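Local coordinates for protein cobalt-precorrin-5B C(1)-methyltransferase (Archaeoglobus fulgidus, PDB 1SR8) that probably catalyses the S-adenosylmethionine-dependent methylation of C-1 in cobalt-precorrin-5B, giving cobalt-precorrin-6A in the anaerobic route to adenosylcobalamin, at residues 248-253 and 276-281; 237-242 and 256-261; 213-218 and 252-257; 5-10 and 231-236; 204-209 and 244-249. All blocks are in the same frame, centred on the assembly; numbering follows the deposited sequence.

Interaction 1: residues 248-253 and 276-281; sequences EKIIVG and GVRVVV
Ile-251 and Val-279 sit paired on neighbouring parallel strands, their side chains side by side and pointing the same way. CD1 of Ile-251 rests 3.8 Å from CG2 of Val-279, while CG2 of Ile-251 meets CG1 of Val-279. Ile-251 has CG1 anti to its carbonyl carbon (chi1 -61°), which carries that branch back to CG1 of Val-277, 3.9 Å away; these two side chains cross at about a right angle. On the other face Val-252 lies alongside Val-280, CG2 to CB at 4.2 Å. The backbones supply three bonds, Ile-251 N to Arg-278 O, Val-280 N to Ile-251 O at 2.6 Å, and Gly-253 N to Val-280 O. Beside Val-277 a water bridges the two backbones, accepting from Arg-278 N and donating to Lys-249 O. Farther out, Leu-258 of helix 255-262 covers Ile-251 and Val-279, and Ile-268 and Ala-272 of helix 265-273 also reach Val-279. Phe-227 touches Ile-250 and Val-280 on the opposite face. Strand 278-281 is an outermost strand, within this chain, of the four-stranded parallel sheet, reached from 248-253 through two helices. With apolar branched side chains meeting on both faces and amide-carbonyl bonds between them, the pairing is held by the backbone and by dispersion, and no charged group takes part in its bonds.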
# COMPACT_ATOMS: atom_id res chain seq x y z
N GLU A 248 -22.25 -6.73 14.84
CA GLU A 248 -21.58 -5.84 15.79
C GLU A 248 -20.44 -5.07 15.10
O GLU A 248 -19.46 -5.66 14.63
CB GLU A 248 -21.00 -6.64 16.97
CG GLU A 248 -22.04 -7.24 17.89
CD GLU A 248 -22.87 -6.18 18.57
OE1 GLU A 248 -22.28 -5.27 19.18
OE2 GLU A 248 -24.12 -6.27 18.50
N LYS A 249 -20.57 -3.75 15.07
CA LYS A 249 -19.58 -2.90 14.43
C LYS A 249 -18.90 -1.91 15.35
O LYS A 249 -19.51 -1.37 16.27
CB LYS A 249 -20.25 -2.11 13.30
CG LYS A 249 -20.80 -2.97 12.21
CD LYS A 249 -22.01 -2.32 11.58
CE LYS A 249 -23.18 -2.35 12.53
NZ LYS A 249 -24.45 -2.05 11.83
N ILE A 250 -17.63 -1.68 15.09
CA ILE A 250 -16.88 -0.71 15.87
C ILE A 250 -16.06 0.07 14.84
O ILE A 250 -15.54 -0.50 13.89
CB ILE A 250 -15.96 -1.41 16.92
CG1 ILE A 250 -15.60 -0.42 18.02
CG2 ILE A 250 -14.69 -1.96 16.27
CD1 ILE A 250 -14.82 -1.05 19.17
N ILE A 251 -16.00 1.39 15.00
CA ILE A 251 -15.24 2.23 14.08
C ILE A 251 -13.93 2.68 14.73
O ILE A 251 -13.93 3.24 15.82
CB ILE A 251 -16.04 3.49 13.67
CG1 ILE A 251 -17.32 3.07 12.94
CG2 ILE A 251 -15.18 4.38 12.78
CD1 ILE A 251 -18.22 4.22 12.58
N VAL A 252 -12.82 2.40 14.06
CA VAL A 252 -11.50 2.78 14.56
C VAL A 252 -10.78 3.54 13.45
O VAL A 252 -10.67 3.06 12.32
CB VAL A 252 -10.66 1.54 14.95
CG1 VAL A 252 -9.33 1.98 15.55
CG2 VAL A 252 -11.45 0.66 15.91
N GLY A 253 -10.30 4.75 13.75
CA GLY A 253 -9.61 5.52 12.74
C GLY A 253 -8.94 6.76 13.27
O GLY A 253 -9.13 7.14 14.43
N GLY A 276 -25.39 4.52 16.51
CA GLY A 276 -25.40 3.46 17.50
C GLY A 276 -24.14 2.62 17.44
O GLY A 276 -24.13 1.46 17.88
N VAL A 277 -23.06 3.20 16.91
CA VAL A 277 -21.78 2.52 16.79
C VAL A 277 -20.65 3.35 17.39
O VAL A 277 -20.50 4.54 17.11
CB VAL A 277 -21.45 2.23 15.31
CG1 VAL A 277 -20.13 1.49 15.21
CG2 VAL A 277 -22.56 1.41 14.69
N ARG A 278 -19.84 2.70 18.23
CA ARG A 278 -18.73 3.38 18.87
C ARG A 278 -17.67 3.75 17.85
O ARG A 278 -17.38 2.98 16.93
CB ARG A 278 -18.11 2.47 19.93
CG ARG A 278 -16.96 3.13 20.68
CD ARG A 278 -16.27 2.16 21.62
NE ARG A 278 -15.19 2.81 22.35
CZ ARG A 278 -14.35 2.19 23.17
NH1 ARG A 278 -14.48 0.88 23.36
NH2 ARG A 278 -13.38 2.86 23.78
N VAL A 279 -17.11 4.95 18.01
CA VAL A 279 -16.04 5.44 17.13
C VAL A 279 -14.80 5.70 17.99
O VAL A 279 -14.82 6.57 18.86
CB VAL A 279 -16.41 6.75 16.43
CG1 VAL A 279 -15.24 7.22 15.57
CG2 VAL A 279 -17.63 6.55 15.57
N VAL A 280 -13.74 4.93 17.75
CA VAL A 280 -12.49 5.07 18.48
C VAL A 280 -11.52 5.90 17.64
O VAL A 280 -11.03 5.45 16.60
CB VAL A 280 -11.84 3.70 18.76
CG1 VAL A 280 -10.55 3.90 19.54
CG2 VAL A 280 -12.80 2.81 19.52
N VAL A 281 -11.24 7.11 18.10
CA VAL A 281 -10.33 7.97 17.38
C VAL A 281 -8.94 7.83 18.00
O VAL A 281 -8.74 8.09 19.19
CB VAL A 281 -10.79 9.45 17.44
CG1 VAL A 281 -9.91 10.32 16.55
CG2 VAL A 281 -12.24 9.54 16.99
O HOH W 1 -20.17 0.08 18.96

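Interaction 2: residues 237-242 and 256-261; sequences VHIDEA and GLLKIW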
# COMPACT_ATOMS: atom_id res chain seq x y z
N VAL A 237 -12.52 5.81 3.89
CA VAL A 237 -13.55 6.80 4.19
C VAL A 237 -14.93 6.27 3.84
O VAL A 237 -15.93 6.96 4.05
CB VAL A 237 -13.30 8.10 3.41
CG1 VAL A 237 -11.89 8.64 3.73
CG2 VAL A 237 -13.46 7.86 1.91
N HIS A 238 -14.98 5.04 3.34
CA HIS A 238 -16.24 4.40 2.94
C HIS A 238 -16.88 3.68 4.13
O HIS A 238 -17.25 2.51 4.03
CB HIS A 238 -15.95 3.40 1.82
CG HIS A 238 -15.07 3.94 0.74
ND1 HIS A 238 -15.50 4.86 -0.19
CD2 HIS A 238 -13.75 3.73 0.48
CE1 HIS A 238 -14.49 5.19 -0.98
NE2 HIS A 238 -13.42 4.52 -0.59
N ILE A 239 -17.00 4.40 5.24
CA ILE A 239 -17.57 3.89 6.48
C ILE A 239 -19.07 3.66 6.41
O ILE A 239 -19.58 2.67 6.95
CB ILE A 239 -17.27 4.84 7.66
CG1 ILE A 239 -15.78 4.79 8.00
CG2 ILE A 239 -18.10 4.46 8.88
CD1 ILE A 239 -15.34 5.76 9.08
N ASP A 240 -19.78 4.58 5.76
CA ASP A 240 -21.23 4.48 5.62
C ASP A 240 -21.62 3.14 5.03
O ASP A 240 -22.57 2.49 5.48
CB ASP A 240 -21.77 5.61 4.73
CG ASP A 240 -21.56 6.99 5.34
OD1 ASP A 240 -21.93 7.19 6.52
OD2 ASP A 240 -21.03 7.88 4.63
N GLU A 241 -20.88 2.71 4.01
CA GLU A 241 -21.15 1.44 3.38
C GLU A 241 -20.94 0.29 4.36
O GLU A 241 -21.76 -0.63 4.46
CB GLU A 241 -20.26 1.26 2.16
CG GLU A 241 -20.77 2.03 0.97
CD GLU A 241 -22.22 1.70 0.71
OE1 GLU A 241 -22.52 0.51 0.43
OE2 GLU A 241 -23.07 2.63 0.78
N ALA A 242 -19.83 0.33 5.08
CA ALA A 242 -19.52 -0.71 6.04
C ALA A 242 -20.61 -0.77 7.11
O ALA A 242 -20.92 -1.85 7.62
CB ALA A 242 -18.17 -0.42 6.68
N GLY A 256 -8.00 12.53 10.76
CA GLY A 256 -8.01 12.94 9.37
C GLY A 256 -9.10 12.35 8.50
O GLY A 256 -9.87 13.09 7.89
N LEU A 257 -9.16 11.03 8.43
CA LEU A 257 -10.15 10.35 7.61
C LEU A 257 -11.54 10.29 8.24
O LEU A 257 -12.55 10.26 7.54
CB LEU A 257 -9.67 8.93 7.27
CG LEU A 257 -8.49 8.88 6.30
CD1 LEU A 257 -7.85 7.51 6.32
CD2 LEU A 257 -8.99 9.21 4.91
N LEU A 258 -11.58 10.27 9.57
CA LEU A 258 -12.86 10.22 10.27
C LEU A 258 -13.68 11.50 10.05
O LEU A 258 -14.90 11.43 9.89
CB LEU A 258 -12.64 9.99 11.77
CG LEU A 258 -12.19 8.59 12.17
CD1 LEU A 258 -11.98 8.53 13.67
CD2 LEU A 258 -13.23 7.57 11.73
N LYS A 259 -13.02 12.65 10.04
CA LYS A 259 -13.75 13.90 9.82
C LYS A 259 -14.16 14.01 8.35
O LYS A 259 -15.14 14.67 8.02
CB LYS A 259 -12.91 15.11 10.25
CG LYS A 259 -11.59 15.23 9.54
CD LYS A 259 -10.89 16.53 9.89
CE LYS A 259 -9.57 16.65 9.15
NZ LYS A 259 -9.75 16.41 7.68
N ILE A 260 -13.40 13.36 7.47
CA ILE A 260 -13.73 13.37 6.05
C ILE A 260 -15.02 12.58 5.85
O ILE A 260 -15.89 12.97 5.08
CB ILE A 260 -12.61 12.73 5.20
CG1 ILE A 260 -11.33 13.57 5.30
CG2 ILE A 260 -13.05 12.63 3.75
CD1 ILE A 260 -10.17 13.02 4.50
N TRP A 261 -15.14 11.46 6.55
CA TRP A 261 -16.35 10.64 6.44
C TRP A 261 -17.51 11.33 7.17
O TRP A 261 -18.61 11.47 6.63
CB TRP A 261 -16.11 9.26 7.06
CG TRP A 261 -17.35 8.68 7.64
CD1 TRP A 261 -18.45 8.26 6.95
CD2 TRP A 261 -17.67 8.55 9.03
NE1 TRP A 261 -19.44 7.88 7.83
CE2 TRP A 261 -18.98 8.05 9.11
CE3 TRP A 261 -16.97 8.81 10.21
CZ2 TRP A 261 -19.61 7.80 10.34
CZ3 TRP A 261 -17.59 8.57 11.43
CH2 TRP A 261 -18.90 8.07 11.48
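Trp-261 receives Ile-239 over one face of its indole, while the carboxylate of Asp-240 stands at the edge, near the ring plane. This is a helix-to-helix contact on one side of a parallel alpha/beta sheet, joining helix 239-242 and the loop before it to helix 255-262, with strand 248-253 between them in the chain. CB of Ile-239 lies 3.6 Å from the centroid of the five-membered ring and only 8° off its normal, a CH-pi contact. Its two branches reach on toward the six-membered ring: CG2 stands over CE2, at 3.7 Å, and CD1 covers CD2 and CE3. CD1 of Ile-239 also meets CD2 of Leu-258 at 3.8 Å, linking it to a residue one turn earlier on the same helix as Trp-261. Ile-251, on the sheet beneath, touches Ile-239, Leu-258 and Trp-261 alike. Val-237 adds a looser contact, its CG1 lying 4.2 Å from CG2 of Ile-260. Asp-240 OD1 is shared with a salt bridge to Arg-271 NH2, which probably stabilises its negative charge. NE1 of Trp-261 donates to this same OD1 at 2.9 Å; the oxygen lies in the indole plane, but the N-H arrives from above the carboxylate, 59° out of its plane.

Interaction 3: residues 213-218 and 252-257; sequences ITTGRK and VGFPGL
Thr-215 and Leu-257 slide past each other in opposite directions, bringing CB of Thr-215 to 3.6 Å from CD1 of Leu-257. The threonine turns its two branches to different tasks. CG2 packs against CB of Leu-257, at 3.8 Å, and CA of Gly-253, whereas OG1, set between the backbone N and carbonyl carbon (chi1 53°), faces the loop after strand 248-253. There Thr-215 OG1 accepts a weak bond from Phe-254 N at 3.3 Å. Gly-253, with no side chain, lets OG1 of Thr-215 come to 3.1 Å from its CA. OG1 also lies at the edge of the Phe-254 ring, whose CE1 and CZ are met obliquely by CB of Lys-218, the nearer, CE1, at 3.5 Å. Thr-214 and Val-252 instead point the same way, side by side, with CG2 of Thr-214 4.0 Å from CB of Val-252. Their parallel pairing is secured by Val-252 N donating to Ile-213 O at 2.9 Å, and by a weak return bond from Thr-215 N to Val-252 O. Both segments run from a strand through a short loop into a helix, with Gly-216 and Phe-254 at the N-cap positions. Strands 210-214 and 248-253 are adjacent in the parallel sheet, Ala-219, Trp-220 and Ala-223 of helix 217-226 touch Thr-214, and helix 255-262 begins at the carboxyl ends of the strands.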
# COMPACT_ATOMS: atom_id res chain seq x y z
N ILE A 213 -14.41 -1.51 11.70
CA ILE A 213 -14.34 -0.70 10.48
C ILE A 213 -13.22 0.33 10.69
O ILE A 213 -13.39 1.30 11.42
CB ILE A 213 -15.68 0.05 10.24
CG1 ILE A 213 -16.85 -0.93 10.29
CG2 ILE A 213 -15.64 0.76 8.88
CD1 ILE A 213 -18.21 -0.27 10.33
N THR A 214 -12.07 0.10 10.05
CA THR A 214 -10.93 0.99 10.21
C THR A 214 -10.62 1.85 8.99
O THR A 214 -11.01 1.51 7.87
CB THR A 214 -9.67 0.18 10.62
OG1 THR A 214 -9.16 -0.56 9.50
CG2 THR A 214 -10.05 -0.79 11.73
N THR A 215 -9.93 2.96 9.21
CA THR A 215 -9.58 3.91 8.15
C THR A 215 -8.31 3.58 7.35
O THR A 215 -8.17 4.01 6.20
CB THR A 215 -9.43 5.35 8.71
OG1 THR A 215 -8.52 5.35 9.81
CG2 THR A 215 -10.77 5.88 9.17
N GLY A 216 -7.40 2.84 7.96
CA GLY A 216 -6.17 2.50 7.26
C GLY A 216 -5.45 1.38 7.97
O GLY A 216 -5.96 0.82 8.94
N ARG A 217 -4.25 1.06 7.50
CA ARG A 217 -3.47 -0.02 8.09
C ARG A 217 -3.12 0.21 9.56
O ARG A 217 -3.16 -0.72 10.35
CB ARG A 217 -2.19 -0.24 7.28
CG ARG A 217 -1.31 -1.40 7.75
CD ARG A 217 -2.03 -2.74 7.65
NE ARG A 217 -1.10 -3.85 7.87
CZ ARG A 217 -1.35 -5.11 7.52
NH1 ARG A 217 -2.49 -5.42 6.93
NH2 ARG A 217 -0.43 -6.04 7.71
N LYS A 218 -2.76 1.43 9.94
CA LYS A 218 -2.41 1.68 11.34
C LYS A 218 -3.61 1.44 12.23
O LYS A 218 -3.48 0.85 13.30
CB LYS A 218 -1.88 3.11 11.52
CG LYS A 218 -0.69 3.41 10.61
CD LYS A 218 -0.04 4.77 10.89
CE LYS A 218 0.57 5.38 9.62
NZ LYS A 218 1.61 4.51 8.97
N VAL A 252 -12.82 2.40 14.06
CA VAL A 252 -11.50 2.78 14.56
C VAL A 252 -10.78 3.54 13.45
O VAL A 252 -10.67 3.06 12.32
CB VAL A 252 -10.66 1.54 14.95
CG1 VAL A 252 -9.33 1.98 15.55
CG2 VAL A 252 -11.45 0.66 15.91
N GLY A 253 -10.30 4.75 13.75
CA GLY A 253 -9.61 5.52 12.74
C GLY A 253 -8.94 6.76 13.27
O GLY A 253 -9.13 7.14 14.43
N PHE A 254 -8.14 7.40 12.42
CA PHE A 254 -7.46 8.63 12.81
C PHE A 254 -8.31 9.83 12.42
O PHE A 254 -9.09 9.78 11.46
CB PHE A 254 -6.08 8.70 12.14
CG PHE A 254 -5.11 7.66 12.64
CD1 PHE A 254 -5.20 6.34 12.21
CD2 PHE A 254 -4.11 8.00 13.54
CE1 PHE A 254 -4.30 5.37 12.68
CE2 PHE A 254 -3.21 7.04 14.01
CZ PHE A 254 -3.31 5.72 13.57
N PRO A 255 -8.18 10.93 13.17
CA PRO A 255 -8.91 12.19 12.98
C PRO A 255 -9.08 12.63 11.52
O PRO A 255 -10.17 13.04 11.11
CB PRO A 255 -8.07 13.18 13.77
CG PRO A 255 -7.59 12.35 14.91
CD PRO A 255 -7.16 11.08 14.22
N GLY A 256 -8.00 12.53 10.76
CA GLY A 256 -8.01 12.94 9.37
C GLY A 256 -9.10 12.35 8.50
O GLY A 256 -9.87 13.09 7.89
N LEU A 257 -9.16 11.03 8.43
CA LEU A 257 -10.15 10.35 7.61
C LEU A 257 -11.54 10.29 8.24
O LEU A 257 -12.55 10.26 7.54
CB LEU A 257 -9.67 8.93 7.27
CG LEU A 257 -8.49 8.88 6.30
CD1 LEU A 257 -7.85 7.51 6.32
CD2 LEU A 257 -8.99 9.21 4.91

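Interaction 4: residues 5-10 and 231-236; sequences PIELYR and QPFVFG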
# COMPACT_ATOMS: atom_id res chain seq x y z
N PRO A 5 -3.75 -12.65 2.35
CA PRO A 5 -2.47 -12.54 3.06
C PRO A 5 -2.16 -11.20 3.72
O PRO A 5 -1.28 -11.12 4.57
CB PRO A 5 -1.45 -12.90 1.98
CG PRO A 5 -2.08 -12.41 0.75
CD PRO A 5 -3.52 -12.83 0.90
N ILE A 6 -2.89 -10.15 3.36
CA ILE A 6 -2.64 -8.83 3.93
C ILE A 6 -3.69 -8.43 4.96
O ILE A 6 -3.35 -8.15 6.12
CB ILE A 6 -2.59 -7.75 2.83
CG1 ILE A 6 -1.43 -8.04 1.89
CG2 ILE A 6 -2.40 -6.37 3.45
CD1 ILE A 6 -1.46 -7.18 0.66
N GLU A 7 -4.96 -8.41 4.56
CA GLU A 7 -6.01 -8.01 5.49
C GLU A 7 -6.52 -9.16 6.33
O GLU A 7 -7.30 -8.95 7.26
CB GLU A 7 -7.15 -7.34 4.75
CG GLU A 7 -7.87 -6.35 5.63
CD GLU A 7 -8.71 -5.38 4.84
OE1 GLU A 7 -8.25 -4.87 3.80
OE2 GLU A 7 -9.84 -5.11 5.28
N LEU A 8 -6.11 -10.38 6.00
CA LEU A 8 -6.46 -11.57 6.77
C LEU A 8 -7.91 -12.08 6.87
O LEU A 8 -8.20 -12.96 7.68
CB LEU A 8 -5.90 -11.42 8.18
CG LEU A 8 -4.44 -11.83 8.42
CD1 LEU A 8 -3.57 -11.51 7.23
CD2 LEU A 8 -3.94 -11.14 9.66
N TYR A 9 -8.82 -11.55 6.06
CA TYR A 9 -10.19 -12.03 6.11
C TYR A 9 -10.27 -13.27 5.22
O TYR A 9 -9.34 -13.57 4.46
CB TYR A 9 -11.17 -10.96 5.63
CG TYR A 9 -10.76 -10.27 4.35
CD1 TYR A 9 -10.66 -10.98 3.15
CD2 TYR A 9 -10.45 -8.91 4.34
CE1 TYR A 9 -10.27 -10.35 1.97
CE2 TYR A 9 -10.06 -8.27 3.16
CZ TYR A 9 -9.97 -8.99 1.98
OH TYR A 9 -9.58 -8.36 0.82
N ARG A 10 -11.38 -13.98 5.33
CA ARG A 10 -11.59 -15.18 4.53
C ARG A 10 -12.47 -14.87 3.34
O ARG A 10 -13.33 -13.98 3.39
CB ARG A 10 -12.25 -16.26 5.38
CG ARG A 10 -12.78 -17.41 4.57
CD ARG A 10 -13.58 -18.38 5.41
NE ARG A 10 -13.86 -19.59 4.64
CZ ARG A 10 -14.24 -20.74 5.18
NH1 ARG A 10 -14.41 -20.85 6.49
NH2 ARG A 10 -14.44 -21.80 4.40
N GLN A 231 -13.57 -8.72 13.65
CA GLN A 231 -12.77 -8.96 12.45
C GLN A 231 -12.39 -7.59 11.86
O GLN A 231 -13.26 -6.81 11.44
CB GLN A 231 -13.56 -9.77 11.42
CG GLN A 231 -12.69 -10.36 10.31
CD GLN A 231 -11.60 -11.27 10.85
OE1 GLN A 231 -11.78 -11.92 11.87
NE2 GLN A 231 -10.47 -11.34 10.14
N PRO A 232 -11.08 -7.28 11.84
CA PRO A 232 -10.60 -6.00 11.32
C PRO A 232 -10.61 -5.87 9.79
O PRO A 232 -10.08 -6.72 9.07
CB PRO A 232 -9.20 -5.90 11.92
CG PRO A 232 -8.74 -7.32 11.92
CD PRO A 232 -9.97 -8.10 12.35
N PHE A 233 -11.24 -4.78 9.34
CA PHE A 233 -11.37 -4.46 7.92
C PHE A 233 -10.98 -3.01 7.68
O PHE A 233 -11.15 -2.16 8.56
CB PHE A 233 -12.83 -4.65 7.47
CG PHE A 233 -13.23 -6.09 7.35
CD1 PHE A 233 -12.85 -6.84 6.24
CD2 PHE A 233 -13.95 -6.71 8.37
CE1 PHE A 233 -13.16 -8.19 6.15
CE2 PHE A 233 -14.27 -8.07 8.28
CZ PHE A 233 -13.88 -8.80 7.18
N VAL A 234 -10.46 -2.73 6.50
CA VAL A 234 -10.09 -1.38 6.15
C VAL A 234 -11.10 -0.89 5.14
O VAL A 234 -11.23 -1.45 4.05
CB VAL A 234 -8.70 -1.30 5.52
CG1 VAL A 234 -8.43 0.13 5.07
CG2 VAL A 234 -7.65 -1.73 6.51
N PHE A 235 -11.85 0.14 5.50
CA PHE A 235 -12.85 0.70 4.60
C PHE A 235 -12.52 2.14 4.25
O PHE A 235 -13.29 2.80 3.54
CB PHE A 235 -14.24 0.60 5.24
CG PHE A 235 -14.91 -0.72 5.02
CD1 PHE A 235 -15.73 -0.92 3.92
CD2 PHE A 235 -14.67 -1.79 5.87
CE1 PHE A 235 -16.31 -2.17 3.67
CE2 PHE A 235 -15.23 -3.04 5.63
CZ PHE A 235 -16.06 -3.23 4.53
N GLY A 236 -11.38 2.63 4.73
CA GLY A 236 -11.00 4.00 4.45
C GLY A 236 -12.08 5.00 4.84
O GLY A 236 -12.52 5.04 5.99
O HOH W 2 -9.82 -9.11 8.27
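Gln-231 brings NE2 to 3.7 Å from Leu-8 O and donates from NE2 to a water at 3.0 Å, which donates in turn to Glu-7 O. The same water also donates to Pro-232 O, so it joins two carbonyl oxygens unable to bond each other. Phe-233 follows, its CE1 lying 3.3 Å from CD2 of Tyr-9. The rings meet rim to rim, their planes only 16° apart and their centroids 5.6 Å apart, with neither over the other's face. The contact lays a loop of the N-terminal region against strand 231-234, an outermost strand of the four-stranded parallel sheet within this chain. Val-234 carries the direct bond: its N donates to Glu-7 OE2 at 2.7 Å, meeting the oxygen from above the carboxylate, 53° out of plane. CG of Glu-7 is anti to its backbone N (chi1 -151°), and the chain beyond CG is extended, which brings OE2 to the strand backbone. OE1 of Glu-7 forms a salt bridge with Lys-201 NZ, which also donates to Val-234 O.

Interaction 5: residues 204-209 and 244-249; sequences IAMQYH and KHPGEK
His-245 carries the polar part of this contact: its NE2 donates to two carbonyls, Ala-205 O at 2.6 Å and Tyr-208 O at 2.8 Å. Both bonds are weak and bent, about 125° at the hydrogen, as expected of one N-H divided between two acceptors near the ring plane. CG of His-245, anti to the backbone N (chi1 -174°), carries the ring across to the 204-209 loop. One backbone bond accompanies them, Glu-248 N to His-209 O at 2.7 Å, and the same carbonyl receives a CA-H contact from Gly-247. Van der Waals contacts fill the flanks. Met-206 SD touches Pro-246 CD at 3.7 Å, the two side chains crossing at about a right angle. The His-209 ring lies over Glu-248 N, and its NE2 comes within 3.4 Å of Glu-248 CG. These loops lead into the neighbouring strands 210-214 and 248-253 of the parallel sheet. With two carbonyls gathered at NE2, the geometry implies that this nitrogen carries a proton, and the two carbonyl dipoles would probably help to hold it.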
# COMPACT_ATOMS: atom_id res chain seq x y z
N ILE A 204 -17.67 -9.60 2.19
CA ILE A 204 -16.68 -10.43 2.85
C ILE A 204 -16.86 -10.29 4.36
O ILE A 204 -16.72 -11.25 5.11
CB ILE A 204 -15.24 -10.00 2.48
CG1 ILE A 204 -15.00 -10.26 0.99
CG2 ILE A 204 -14.23 -10.76 3.34
CD1 ILE A 204 -13.63 -9.85 0.49
N ALA A 205 -17.17 -9.07 4.79
CA ALA A 205 -17.36 -8.76 6.21
C ALA A 205 -18.66 -9.32 6.75
O ALA A 205 -18.91 -9.28 7.95
CB ALA A 205 -17.31 -7.26 6.42
N MET A 206 -19.51 -9.83 5.86
CA MET A 206 -20.79 -10.40 6.27
C MET A 206 -20.59 -11.80 6.85
O MET A 206 -21.50 -12.37 7.42
CB MET A 206 -21.74 -10.47 5.08
CG MET A 206 -22.05 -9.13 4.46
SD MET A 206 -23.46 -8.29 5.16
CE MET A 206 -24.15 -7.72 3.71
N GLN A 207 -19.39 -12.36 6.68
CA GLN A 207 -19.11 -13.69 7.20
C GLN A 207 -18.78 -13.60 8.69
O GLN A 207 -18.62 -14.62 9.35
CB GLN A 207 -17.90 -14.30 6.49
CG GLN A 207 -18.07 -14.50 5.02
CD GLN A 207 -16.74 -14.72 4.34
OE1 GLN A 207 -15.97 -13.78 4.16
NE2 GLN A 207 -16.46 -15.97 3.96
N TYR A 208 -18.69 -12.39 9.21
CA TYR A 208 -18.34 -12.17 10.61
C TYR A 208 -19.42 -11.37 11.31
O TYR A 208 -19.96 -10.43 10.74
CB TYR A 208 -17.01 -11.41 10.70
CG TYR A 208 -15.87 -12.12 10.01
CD1 TYR A 208 -15.12 -13.08 10.68
CD2 TYR A 208 -15.56 -11.84 8.67
CE1 TYR A 208 -14.08 -13.76 10.04
CE2 TYR A 208 -14.51 -12.52 8.02
CZ TYR A 208 -13.78 -13.47 8.72
OH TYR A 208 -12.74 -14.15 8.11
N HIS A 209 -19.73 -11.75 12.54
CA HIS A 209 -20.76 -11.04 13.28
C HIS A 209 -20.21 -9.71 13.80
O HIS A 209 -20.86 -8.67 13.68
CB HIS A 209 -21.27 -11.89 14.45
CG HIS A 209 -22.33 -11.20 15.26
ND1 HIS A 209 -23.53 -10.80 14.72
CD2 HIS A 209 -22.33 -10.78 16.54
CE1 HIS A 209 -24.23 -10.16 15.64
NE2 HIS A 209 -23.52 -10.13 16.75
N LYS A 244 -23.62 -0.79 6.81
CA LYS A 244 -24.79 -1.53 6.35
C LYS A 244 -24.69 -2.95 6.91
O LYS A 244 -25.64 -3.72 6.83
CB LYS A 244 -24.84 -1.61 4.83
CG LYS A 244 -25.06 -0.29 4.11
CD LYS A 244 -25.07 -0.53 2.60
CE LYS A 244 -25.38 0.73 1.80
NZ LYS A 244 -25.49 0.45 0.32
N HIS A 245 -23.53 -3.29 7.45
CA HIS A 245 -23.33 -4.61 8.03
C HIS A 245 -24.36 -4.75 9.16
O HIS A 245 -24.57 -3.81 9.93
CB HIS A 245 -21.90 -4.72 8.58
CG HIS A 245 -21.54 -6.09 9.08
ND1 HIS A 245 -21.91 -6.55 10.33
CD2 HIS A 245 -20.81 -7.08 8.51
CE1 HIS A 245 -21.43 -7.77 10.51
NE2 HIS A 245 -20.76 -8.11 9.42
N PRO A 246 -25.01 -5.91 9.25
CA PRO A 246 -26.03 -6.16 10.28
C PRO A 246 -25.58 -6.65 11.66
O PRO A 246 -26.42 -6.79 12.55
CB PRO A 246 -26.94 -7.17 9.59
CG PRO A 246 -25.94 -8.03 8.86
CD PRO A 246 -24.99 -7.00 8.26
N GLY A 247 -24.29 -6.90 11.85
CA GLY A 247 -23.83 -7.39 13.14
C GLY A 247 -23.27 -6.35 14.08
O GLY A 247 -23.75 -5.22 14.13
N GLU A 248 -22.25 -6.73 14.84
CA GLU A 248 -21.58 -5.84 15.79
C GLU A 248 -20.44 -5.07 15.10
O GLU A 248 -19.46 -5.66 14.63
CB GLU A 248 -21.00 -6.64 16.97
CG GLU A 248 -22.04 -7.24 17.89
CD GLU A 248 -22.87 -6.18 18.57
OE1 GLU A 248 -22.28 -5.27 19.18
OE2 GLU A 248 -24.12 -6.27 18.50
N LYS A 249 -20.57 -3.75 15.07
CA LYS A 249 -19.58 -2.90 14.43
C LYS A 249 -18.90 -1.91 15.35
O LYS A 249 -19.51 -1.37 16.27
CB LYS A 249 -20.25 -2.11 13.30
CG LYS A 249 -20.80 -2.97 12.21
CD LYS A 249 -22.01 -2.32 11.58
CE LYS A 249 -23.18 -2.35 12.53
NZ LYS A 249 -24.45 -2.05 11.83

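In the fold
Four of the five contacts involve strands of the four-stranded parallel sheet, ordered 231-234, 210-214, 248-253, 278-281, or the loops leading into them; interaction 2 packs helices against one face. Strand 248-253 is the common member: interaction 1 uses the edge facing strand 278-281, interaction 3 its carboxyl end with strand 210-214, and interaction 5 its start. Interactions 2 and 3 share Gly-256 and Leu-257, with centres about 8 Å apart; the centres of interactions 3 and 5 are about 18 Å apart. Along the chain interaction 4 closes before interactions 1 and 2 open, while 3 and 5 alternate with it. Together they tie the sheet to its helices and bring the N-terminal loop against its edge.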